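Local coordinates for putative exported protein (Bacteroides fragilis, PDB 4RAA), which is of unknown function but folds as a six-bladed beta-propeller of the YWTD superfamily and is probably exported from the cytoplasm, at residues Ala103-Ile106 / Ala107-Lys110; Tyr113-Ala116 / Thr117-Ser120; Ile206-Gly210 / Thr211-Val215. All coordinates share one frame; numbering follows the deposited sequence.

Contact 1 of 3, residues Ala103-Ile106 / Ala107-Lys110; sequences AIDI and AQDK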
ATOM      1  N   ALA A 103      -1.870  -0.205  12.342  1.00 35.05           N
ATOM      2  CA  ALA A 103      -1.419  -1.369  13.109  1.00 33.35           C
ATOM      3  C   ALA A 103      -0.560  -2.283  12.216  1.00 33.16           C
ATOM      4  O   ALA A 103      -0.884  -2.487  11.032  1.00 33.15           O
ATOM      5  CB  ALA A 103      -2.610  -2.125  13.654  1.00 33.46           C
ATOM      6  N   ILE A 104       0.515  -2.832  12.802  1.00 32.04           N
ATOM      7  CA  ILE A 104       1.484  -3.715  12.133  1.00 30.93           C
ATOM      8  C   ILE A 104       1.230  -5.184  12.492  1.00 30.50           C
ATOM      9  O   ILE A 104       1.428  -5.586  13.640  1.00 30.22           O
ATOM     10  CB  ILE A 104       2.944  -3.349  12.515  1.00 30.88           C
ATOM     11  CG1 ILE A 104       3.262  -1.910  12.084  1.00 31.63           C
ATOM     12  CG2 ILE A 104       3.951  -4.328  11.881  1.00 31.36           C
ATOM     13  CD1 ILE A 104       4.600  -1.389  12.559  1.00 31.84           C
ATOM     14  N   ASP A 105       0.847  -5.972  11.484  1.00 30.39           N
ATOM     15  CA  ASP A 105       0.605  -7.403  11.611  1.00 29.96           C
ATOM     16  C   ASP A 105       1.861  -8.148  11.129  1.00 29.86           C
ATOM     17  O   ASP A 105       2.082  -8.264   9.917  1.00 30.42           O
ATOM     18  CB  ASP A 105      -0.636  -7.790  10.782  1.00 30.62           C
ATOM     19  CG  ASP A 105      -1.055  -9.252  10.950  1.00 30.90           C
ATOM     20  OD1 ASP A 105      -0.445 -10.014  11.733  1.00 31.07           O
ATOM     21  OD2 ASP A 105      -2.037  -9.649  10.294  1.00 31.04           O
ATOM     22  N   ILE A 106       2.682  -8.626  12.079  1.00 29.21           N
ATOM     23  CA  ILE A 106       3.909  -9.411  11.769  1.00 29.25           C
ATOM     24  C   ILE A 106       3.656 -10.848  11.274  1.00 30.41           C
ATOM     25  O   ILE A 106       4.557 -11.472  10.721  1.00 31.07           O
ATOM     26  CB  ILE A 106       4.943  -9.450  12.931  1.00 28.87           C
ATOM     27  CG1 ILE A 106       4.360 -10.058  14.240  1.00 29.16           C
ATOM     28  CG2 ILE A 106       5.498  -8.060  13.159  1.00 28.08           C
ATOM     29  CD1 ILE A 106       5.391 -10.368  15.317  1.00 28.89           C
ATOM     30  N   ALA A 107       2.450 -11.366  11.479  1.00 30.92           N
ATOM     31  CA  ALA A 107       2.100 -12.706  11.031  1.00 32.57           C
ATOM     32  C   ALA A 107       1.841 -12.728   9.533  1.00 34.68           C
ATOM     33  O   ALA A 107       2.304 -13.638   8.847  1.00 36.02           O
ATOM     34  CB  ALA A 107       0.884 -13.226  11.785  1.00 32.94           C
ATOM     35  N   GLN A 108       1.088 -11.739   9.042  1.00 35.91           N
ATOM     36  CA  GLN A 108       0.714 -11.636   7.623  1.00 36.71           C
ATOM     37  C   GLN A 108       1.518 -10.616   6.794  1.00 37.51           C
ATOM     38  O   GLN A 108       1.198 -10.406   5.616  1.00 37.72           O
ATOM     39  CB  GLN A 108      -0.798 -11.393   7.516  1.00 36.91           C
ATOM     40  CG  GLN A 108      -1.593 -12.554   8.085  1.00 37.41           C
ATOM     41  CD  GLN A 108      -3.088 -12.434   7.881  1.00 38.17           C
ATOM     42  OE1 GLN A 108      -3.704 -13.309   7.272  1.00 39.77           O
ATOM     43  NE2 GLN A 108      -3.682 -11.356   8.388  1.00 37.36           N
ATOM     44  N   ASP A 109       2.572 -10.032   7.384  1.00 37.67           N
ATOM     45  CA  ASP A 109       3.474  -9.075   6.705  1.00 38.57           C
ATOM     46  C   ASP A 109       2.744  -7.916   6.043  1.00 36.68           C
ATOM     47  O   ASP A 109       2.940  -7.628   4.857  1.00 36.43           O
ATOM     48  CB  ASP A 109       4.399  -9.810   5.717  1.00 40.75           C
ATOM     49  CG  ASP A 109       5.428 -10.664   6.420  1.00 43.27           C
ATOM     50  OD1 ASP A 109       6.341 -10.068   7.045  1.00 44.31           O
ATOM     51  OD2 ASP A 109       5.336 -11.913   6.329  1.00 43.16           O
ATOM     52  N   LYS A 110       1.877  -7.278   6.833  1.00 35.08           N
ATOM     53  CA  LYS A 110       1.101  -6.123   6.379  1.00 34.46           C
ATOM     54  C   LYS A 110       0.858  -5.067   7.462  1.00 32.89           C
ATOM     55  O   LYS A 110       1.010  -5.327   8.652  1.00 32.21           O
ATOM     56  CB  LYS A 110      -0.224  -6.575   5.757  1.00 34.75           C
ATOM     57  CG  LYS A 110      -1.088  -7.463   6.640  1.00 35.02           C
ATOM     58  CD  LYS A 110      -2.491  -7.588   6.053  1.00 35.56           C
ATOM     59  CE  LYS A 110      -3.377  -8.493   6.899  1.00 35.19           C
ATOM     60  NZ  LYS A 110      -4.809  -8.512   6.474  1.00 35.55           N
TER

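Contact 2 of 3, residues Tyr113-Ala116 / Thr117-Ser120; sequences YYNA and TDFS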
ATOM      1  N   TYR A 113      -4.492   0.210   8.062  1.00 32.64           N
ATOM      2  CA  TYR A 113      -4.856   1.583   8.379  1.00 32.36           C
ATOM      3  C   TYR A 113      -6.350   1.646   8.677  1.00 32.51           C
ATOM      4  O   TYR A 113      -7.160   1.200   7.875  1.00 32.78           O
ATOM      5  CB  TYR A 113      -4.504   2.523   7.216  1.00 33.28           C
ATOM      6  CG  TYR A 113      -3.015   2.587   6.941  1.00 32.58           C
ATOM      7  CD1 TYR A 113      -2.362   1.560   6.239  1.00 32.31           C
ATOM      8  CD2 TYR A 113      -2.247   3.667   7.391  1.00 32.17           C
ATOM      9  CE1 TYR A 113      -0.989   1.617   6.001  1.00 32.00           C
ATOM     10  CE2 TYR A 113      -0.874   3.733   7.167  1.00 31.59           C
ATOM     11  CZ  TYR A 113      -0.247   2.707   6.471  1.00 31.47           C
ATOM     12  OH  TYR A 113       1.103   2.756   6.239  1.00 30.75           O
ATOM     13  N   TYR A 114      -6.681   2.168   9.857  1.00 32.40           N
ATOM     14  CA  TYR A 114      -8.047   2.393  10.311  1.00 32.99           C
ATOM     15  C   TYR A 114      -8.237   3.892  10.556  1.00 34.23           C
ATOM     16  O   TYR A 114      -7.261   4.628  10.720  1.00 33.71           O
ATOM     17  CB  TYR A 114      -8.314   1.614  11.597  1.00 32.03           C
ATOM     18  CG  TYR A 114      -8.145   0.117  11.469  1.00 31.01           C
ATOM     19  CD1 TYR A 114      -9.207  -0.703  11.078  1.00 31.46           C
ATOM     20  CD2 TYR A 114      -6.923  -0.491  11.757  1.00 29.95           C
ATOM     21  CE1 TYR A 114      -9.056  -2.089  10.971  1.00 30.81           C
ATOM     22  CE2 TYR A 114      -6.761  -1.877  11.656  1.00 29.26           C
ATOM     23  CZ  TYR A 114      -7.826  -2.666  11.264  1.00 29.69           C
ATOM     24  OH  TYR A 114      -7.645  -4.014  11.162  1.00 29.27           O
ATOM     25  N   ASN A 115      -9.496   4.330  10.579  1.00 36.33           N
ATOM     26  CA  ASN A 115      -9.863   5.745  10.812  1.00 37.55           C
ATOM     27  C   ASN A 115      -9.632   6.089  12.283  1.00 37.12           C
ATOM     28  O   ASN A 115     -10.082   5.347  13.164  1.00 36.93           O
ATOM     29  CB  ASN A 115     -11.341   5.965  10.456  1.00 39.48           C
ATOM     30  CG  ASN A 115     -11.731   7.429  10.386  1.00 40.84           C
ATOM     31  OD1 ASN A 115     -11.839   8.093  11.406  1.00 41.26           O
ATOM     32  ND2 ASN A 115     -12.011   7.915   9.180  1.00 41.70           N
ATOM     33  N   ALA A 116      -8.954   7.207  12.545  1.00 36.91           N
ATOM     34  CA  ALA A 116      -8.676   7.645  13.923  1.00 36.70           C
ATOM     35  C   ALA A 116      -9.920   8.124  14.669  1.00 38.06           C
ATOM     36  O   ALA A 116      -9.946   8.060  15.893  1.00 37.90           O
ATOM     37  CB  ALA A 116      -7.615   8.734  13.939  1.00 37.01           C
ATOM     38  N   THR A 117     -10.934   8.590  13.931  1.00 39.81           N
ATOM     39  CA  THR A 117     -12.196   9.099  14.491  1.00 41.56           C
ATOM     40  C   THR A 117     -13.235   7.981  14.697  1.00 41.88           C
ATOM     41  O   THR A 117     -13.613   7.725  15.839  1.00 42.01           O
ATOM     42  CB  THR A 117     -12.787  10.229  13.598  1.00 43.44           C
ATOM     43  OG1 THR A 117     -11.766  11.191  13.313  1.00 43.34           O
ATOM     44  CG2 THR A 117     -13.988  10.932  14.254  1.00 45.23           C
ATOM     45  N   ASP A 118     -13.679   7.321  13.614  1.00 42.53           N
ATOM     46  CA  ASP A 118     -14.743   6.265  13.685  1.00 43.20           C
ATOM     47  C   ASP A 118     -14.295   4.789  13.767  1.00 41.66           C
ATOM     48  O   ASP A 118     -15.135   3.910  13.895  1.00 41.90           O
ATOM     49  CB  ASP A 118     -15.834   6.475  12.596  1.00 44.80           C
ATOM     50  CG  ASP A 118     -15.346   6.244  11.167  1.00 44.64           C
ATOM     51  OD1 ASP A 118     -14.450   5.411  10.926  1.00 43.40           O
ATOM     52  OD2 ASP A 118     -15.912   6.884  10.257  1.00 45.84           O
ATOM     53  N   PHE A 119     -12.989   4.534  13.659  1.00 41.18           N
ATOM     54  CA  PHE A 119     -12.366   3.174  13.774  1.00 40.11           C
ATOM     55  C   PHE A 119     -12.628   2.154  12.644  1.00 40.05           C
ATOM     56  O   PHE A 119     -12.214   0.987  12.763  1.00 38.64           O
ATOM     57  CB  PHE A 119     -12.608   2.544  15.165  1.00 39.65           C
ATOM     58  CG  PHE A 119     -12.329   3.482  16.312  1.00 40.36           C
ATOM     59  CD1 PHE A 119     -11.084   4.120  16.425  1.00 39.67           C
ATOM     60  CD2 PHE A 119     -13.298   3.724  17.296  1.00 42.08           C
ATOM     61  CE1 PHE A 119     -10.822   4.993  17.479  1.00 40.54           C
ATOM     62  CE2 PHE A 119     -13.039   4.592  18.358  1.00 42.58           C
ATOM     63  CZ  PHE A 119     -11.800   5.225  18.453  1.00 41.90           C
ATOM     64  N   SER A 120     -13.259   2.598  11.548  1.00 40.93           N
ATOM     65  CA  SER A 120     -13.534   1.737  10.397  1.00 41.20           C
ATOM     66  C   SER A 120     -12.243   1.547   9.593  1.00 41.17           C
ATOM     67  O   SER A 120     -11.311   2.352   9.691  1.00 40.42           O
ATOM     68  CB  SER A 120     -14.637   2.321   9.507  1.00 42.90           C
ATOM     69  OG  SER A 120     -14.276   3.596   8.984  1.00 43.55           O
TER

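Contact 3 of 3, residues Ile206-Gly210 / Thr211-Val215; sequences IYRVG and TSEIV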
ATOM      1  N   ILE A 206      19.964   6.266  25.090  1.00 32.06           N
ATOM      2  CA  ILE A 206      18.728   6.611  24.388  1.00 31.66           C
ATOM      3  C   ILE A 206      19.095   7.730  23.429  1.00 31.96           C
ATOM      4  O   ILE A 206      19.639   8.758  23.857  1.00 32.31           O
ATOM      5  CB  ILE A 206      17.609   7.020  25.358  1.00 31.52           C
ATOM      6  CG1 ILE A 206      17.146   5.759  26.081  1.00 31.33           C
ATOM      7  CG2 ILE A 206      16.436   7.663  24.608  1.00 31.28           C
ATOM      8  CD1 ILE A 206      16.192   5.992  27.211  1.00 31.53           C
ATOM      9  N   TYR A 207      18.787   7.518  22.148  1.00 31.79           N
ATOM     10  CA  TYR A 207      19.095   8.465  21.078  1.00 32.76           C
ATOM     11  C   TYR A 207      17.823   9.132  20.582  1.00 32.65           C
ATOM     12  O   TYR A 207      16.822   8.468  20.410  1.00 31.71           O
ATOM     13  CB  TYR A 207      19.772   7.739  19.905  1.00 32.99           C
ATOM     14  CG  TYR A 207      21.070   7.040  20.255  1.00 33.48           C
ATOM     15  CD1 TYR A 207      21.071   5.717  20.720  1.00 33.28           C
ATOM     16  CD2 TYR A 207      22.306   7.692  20.117  1.00 34.61           C
ATOM     17  CE1 TYR A 207      22.258   5.066  21.041  1.00 34.05           C
ATOM     18  CE2 TYR A 207      23.500   7.050  20.437  1.00 35.23           C
ATOM     19  CZ  TYR A 207      23.469   5.741  20.895  1.00 35.04           C
ATOM     20  OH  TYR A 207      24.631   5.107  21.215  1.00 35.97           O
ATOM     21  N   ARG A 208      17.881  10.447  20.371  1.00 34.48           N
ATOM     22  CA  ARG A 208      16.786  11.221  19.778  1.00 35.43           C
ATOM     23  C   ARG A 208      17.039  11.048  18.289  1.00 35.74           C
ATOM     24  O   ARG A 208      18.095  11.451  17.816  1.00 35.91           O
ATOM     25  CB  ARG A 208      16.898  12.691  20.184  1.00 37.21           C
ATOM     26  CG  ARG A 208      15.712  13.573  19.818  1.00 38.28           C
ATOM     27  CD  ARG A 208      16.051  15.028  20.107  1.00 38.99           C
ATOM     28  NE  ARG A 208      16.895  15.570  19.049  1.00 41.26           N
ATOM     29  CZ  ARG A 208      17.756  16.593  19.160  1.00 43.74           C
ATOM     30  NH1 ARG A 208      17.985  17.228  20.320  1.00 44.52           N
ATOM     31  NH2 ARG A 208      18.439  16.968  18.077  1.00 44.37           N
ATOM     32  N   VAL A 209      16.113  10.411  17.572  1.00 36.24           N
ATOM     33  CA  VAL A 209      16.283  10.116  16.134  1.00 37.54           C
ATOM     34  C   VAL A 209      15.369  10.949  15.248  1.00 38.35           C
ATOM     35  O   VAL A 209      14.151  10.881  15.391  1.00 39.15           O
ATOM     36  CB  VAL A 209      15.997   8.627  15.806  1.00 37.17           C
ATOM     37  CG1 VAL A 209      16.244   8.337  14.312  1.00 37.33           C
ATOM     38  CG2 VAL A 209      16.829   7.703  16.701  1.00 37.00           C
ATOM     39  N   GLY A 210      15.977  11.707  14.334  1.00 39.51           N
ATOM     40  CA  GLY A 210      15.272  12.487  13.302  1.00 40.54           C
ATOM     41  C   GLY A 210      15.668  11.933  11.939  1.00 40.94           C
ATOM     42  O   GLY A 210      16.386  10.929  11.863  1.00 43.04           O
ATOM     43  N   THR A 211      15.213  12.574  10.863  1.00 40.22           N
ATOM     44  CA  THR A 211      15.555  12.135   9.499  1.00 40.19           C
ATOM     45  C   THR A 211      17.069  12.233   9.206  1.00 41.72           C
ATOM     46  O   THR A 211      17.621  11.313   8.606  1.00 41.55           O
ATOM     47  CB  THR A 211      14.725  12.888   8.429  1.00 40.38           C
ATOM     48  OG1 THR A 211      13.334  12.659   8.667  1.00 38.86           O
ATOM     49  CG2 THR A 211      15.061  12.422   7.011  1.00 40.77           C
ATOM     50  N   SER A 212      17.725  13.315   9.650  1.00 44.32           N
ATOM     51  CA  SER A 212      19.178  13.540   9.436  1.00 45.63           C
ATOM     52  C   SER A 212      19.957  13.722  10.742  1.00 47.13           C
ATOM     53  O   SER A 212      20.896  14.527  10.789  1.00 48.63           O
ATOM     54  CB  SER A 212      19.382  14.768   8.558  1.00 46.15           C
ATOM     55  OG  SER A 212      18.608  14.660   7.393  1.00 47.11           O
ATOM     56  N   GLU A 213      19.593  12.958  11.781  1.00 46.61           N
ATOM     57  CA  GLU A 213      20.229  13.059  13.105  1.00 47.51           C
ATOM     58  C   GLU A 213      20.174  11.804  13.979  1.00 45.48           C
ATOM     59  O   GLU A 213      19.160  11.111  14.012  1.00 42.79           O
ATOM     60  CB  GLU A 213      19.544  14.155  13.937  1.00 49.71           C
ATOM     61  CG  GLU A 213      19.897  15.587  13.589  1.00 55.19           C
ATOM     62  CD  GLU A 213      19.372  16.596  14.603  1.00 58.83           C
ATOM     63  OE1 GLU A 213      18.456  16.262  15.395  1.00 57.03           O
ATOM     64  OE2 GLU A 213      19.878  17.741  14.601  1.00 62.95           O
ATOM     65  N   ILE A 214      21.277  11.551  14.684  1.00 45.88           N
ATOM     66  CA  ILE A 214      21.353  10.568  15.774  1.00 46.08           C
ATOM     67  C   ILE A 214      22.119  11.336  16.839  1.00 46.91           C
ATOM     68  O   ILE A 214      23.320  11.580  16.666  1.00 48.64           O
ATOM     69  CB  ILE A 214      22.083   9.246  15.420  1.00 47.26           C
ATOM     70  CG1 ILE A 214      21.326   8.471  14.335  1.00 46.40           C
ATOM     71  CG2 ILE A 214      22.262   8.360  16.666  1.00 46.58           C
ATOM     72  CD1 ILE A 214      19.965   7.947  14.746  1.00 45.22           C
ATOM     73  N   VAL A 215      21.411  11.753  17.895  1.00 45.10           N
ATOM     74  CA  VAL A 215      21.977  12.552  18.986  1.00 45.07           C
ATOM     75  C   VAL A 215      21.587  11.887  20.302  1.00 42.98           C
ATOM     76  O   VAL A 215      20.392  11.743  20.564  1.00 41.97           O
ATOM     77  CB  VAL A 215      21.454  14.014  18.936  1.00 46.35           C
ATOM     78  CG1 VAL A 215      21.963  14.835  20.127  1.00 47.00           C
ATOM     79  CG2 VAL A 215      21.856  14.669  17.613  1.00 48.54           C
TER

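Contact 1 of 3, residues Ala103-Ile106 / Ala107-Lys110
Asp-105, the last residue of its strand, pairs antiparallel with Lys-110 through two backbone hydrogen bonds, Asp-105 N to Lys-110 O at 2.9 Å and Lys-110 N to Asp-105 O at 3.2 Å. Asp-109 also faces Asp-105, which makes a G1 beta bulge; at phi 53° it takes the left-handed conformation that belongs to the first position of such a bulge. The Asp-105 carboxylate organises the turn between the two strands. With CG anti to the backbone N (chi1 -175°), it reaches forward over the bend. There OD1 accepts the N-H of Ala-107 at 3.2 Å, a donor lying above the carboxylate plane. OD2 receives NE2 of Gln-108 at 3.0 Å, nearly in line with its own C-O bond and close to the amide plane of the glutamine, whose extended chain carries NE2 back to the strand end. The two flat groups are turned 53° against each other. Lys-110 runs out extended on the same face of the sheet, and its CE lies 3.8 Å from Asp-105 OD2. Its ammonium does not touch the carboxylate, but its positive charge may still favour the ionised aspartate. Ala-107, with its small side chain, has CB beside Asp-105 OD1, and the side chains of Ile-106 and Ala-107 both touch strand 85-94. In the surrounding sheet, Leu-88 N and Ile-87 N of that strand bind OD1 and OD2, so four N-H groups hold the buried carboxylate. Lys-110 NZ forms a salt bridge with Glu-124 of strand 121-126, and its side chain packs on Leu-165 of the second subunit.

Contact 2 of 3, residues Tyr113-Ala116 / Thr117-Ser120
Asn-115 turns its side chain across the loop toward Thr-117 and Asp-118, and its amide oxygen gathers the N-H groups of both. With CG anti to the backbone N (chi1 -168°), OD1 lies inside the bend, 2.7 Å from Thr-117 N and 3.0 Å from Asp-118 N. The first donor is slightly tilted from the amide plane, while the second comes from well above it. An asparagine suits this place because its short side chain sets a carbonyl oxygen just where the two backbone N-H groups converge.

The Asp-118 side chain crosses that of Asn-115 at about a right angle, with carboxylate and amide planes 33° apart, and its OD1 rests 3.2 Å from Asn-115 CB. The same oxygen takes two bonds from Ser-120, from OG at 2.7 Å on its syn side and from the backbone N at 3.1 Å on its anti side, both from one face of the carboxylate. The backbone bond makes this an Asx turn, and the serine hydroxyl adds a second link to it.

Phe-119, with positive phi, turns its ring back toward the carbonyl oxygens of Asn-115 and Ala-116: CE1 is 3.6 Å from Ala-116 O, and Thr-117 O sits over the centre of one ring face. The ring also touches Ile-76 and Ile-101, which gives the loop an apolar anchor. Tyr-114 offers its ring edge to Ser-120 O, while its OH binds Gly-84 O.

Asn-115 N donates to Ser-120 O at 2.8 Å, and Phe-119 N returns a weak bond to Asn-115 O. The whole is a beta-hairpin connection, with the Asn-115 amide oxygen and the Asp-118 Asx turn holding the bend, between strands 110-115 and 121-126, probably the outer strands of one propeller blade.

Contact 3 of 3, residues Ile206-Gly210 / Thr211-Val215
Ile-214 fits against both Tyr-207 and Val-209 in a beta hairpin whose short antiparallel strand axes approach to 5.0 Å and whose chain turns at Thr-211 and Ser-212. This apolar side is the closely packed one. The two branches of the isoleucine divide the work: CG2, anti to the backbone N, meets Tyr-207 CD2 at 3.5 Å, whereas CD1 on the other branch lies 3.7 Å from Val-209 CG2. Val-209 and Ile-214 form the non-hydrogen-bonded pair, and their branched side chains lie side by side, pointing the same way. Strand 168-174 adjoins this side, with Met-173 touching Tyr-207 and Lys-172 touching Ile-214, and the tyrosine OH binds Asp-203.

The Arg-208 and Val-215 pair is held unevenly: Arg-208 N reaches Val-215 O at 2.8 Å, while the return bond from Val-215 N to Arg-208 O is weak. Nearer the bend, Gly-210 N donates to Glu-213 O, and Thr-211 OG1 anchors the turn to Asp-139 and Asn-141.

The other face carries Arg-208, Val-215 and the exposed Glu-213. Here long charged chains suit a surface position, and a bend at chi3 (78°) turns the guanidinium toward Glu-213. Val-215 CB lies over one face of the guanidinium, while at its edge Arg-208 NH2 donates, nearly in the guanidinium plane, to the syn side of Glu-213 OE1 at 2.8 Å in a salt bridge.

Following the chain from the N terminus, contact 1 closes the turn from strand 100-105 to strand 110-115, and contact 2 closes the next, from strand 110-115 to strand 121-126. The two adjoin in sequence, and their centres are about 17 Å apart, toward either end of strand 110-115; together they join three neighbouring strands of one sheet, probably within a single blade. Contact 3 comes much later and closes the hairpin of strands 203-210 and 213-222 in a different sheet, its centre about 26 Å from that of contact 1 and about 30 Å from that of contact 2. All three loops lie in series, none crossing or enclosing another, consistent with the up-and-down strand order within propeller blades.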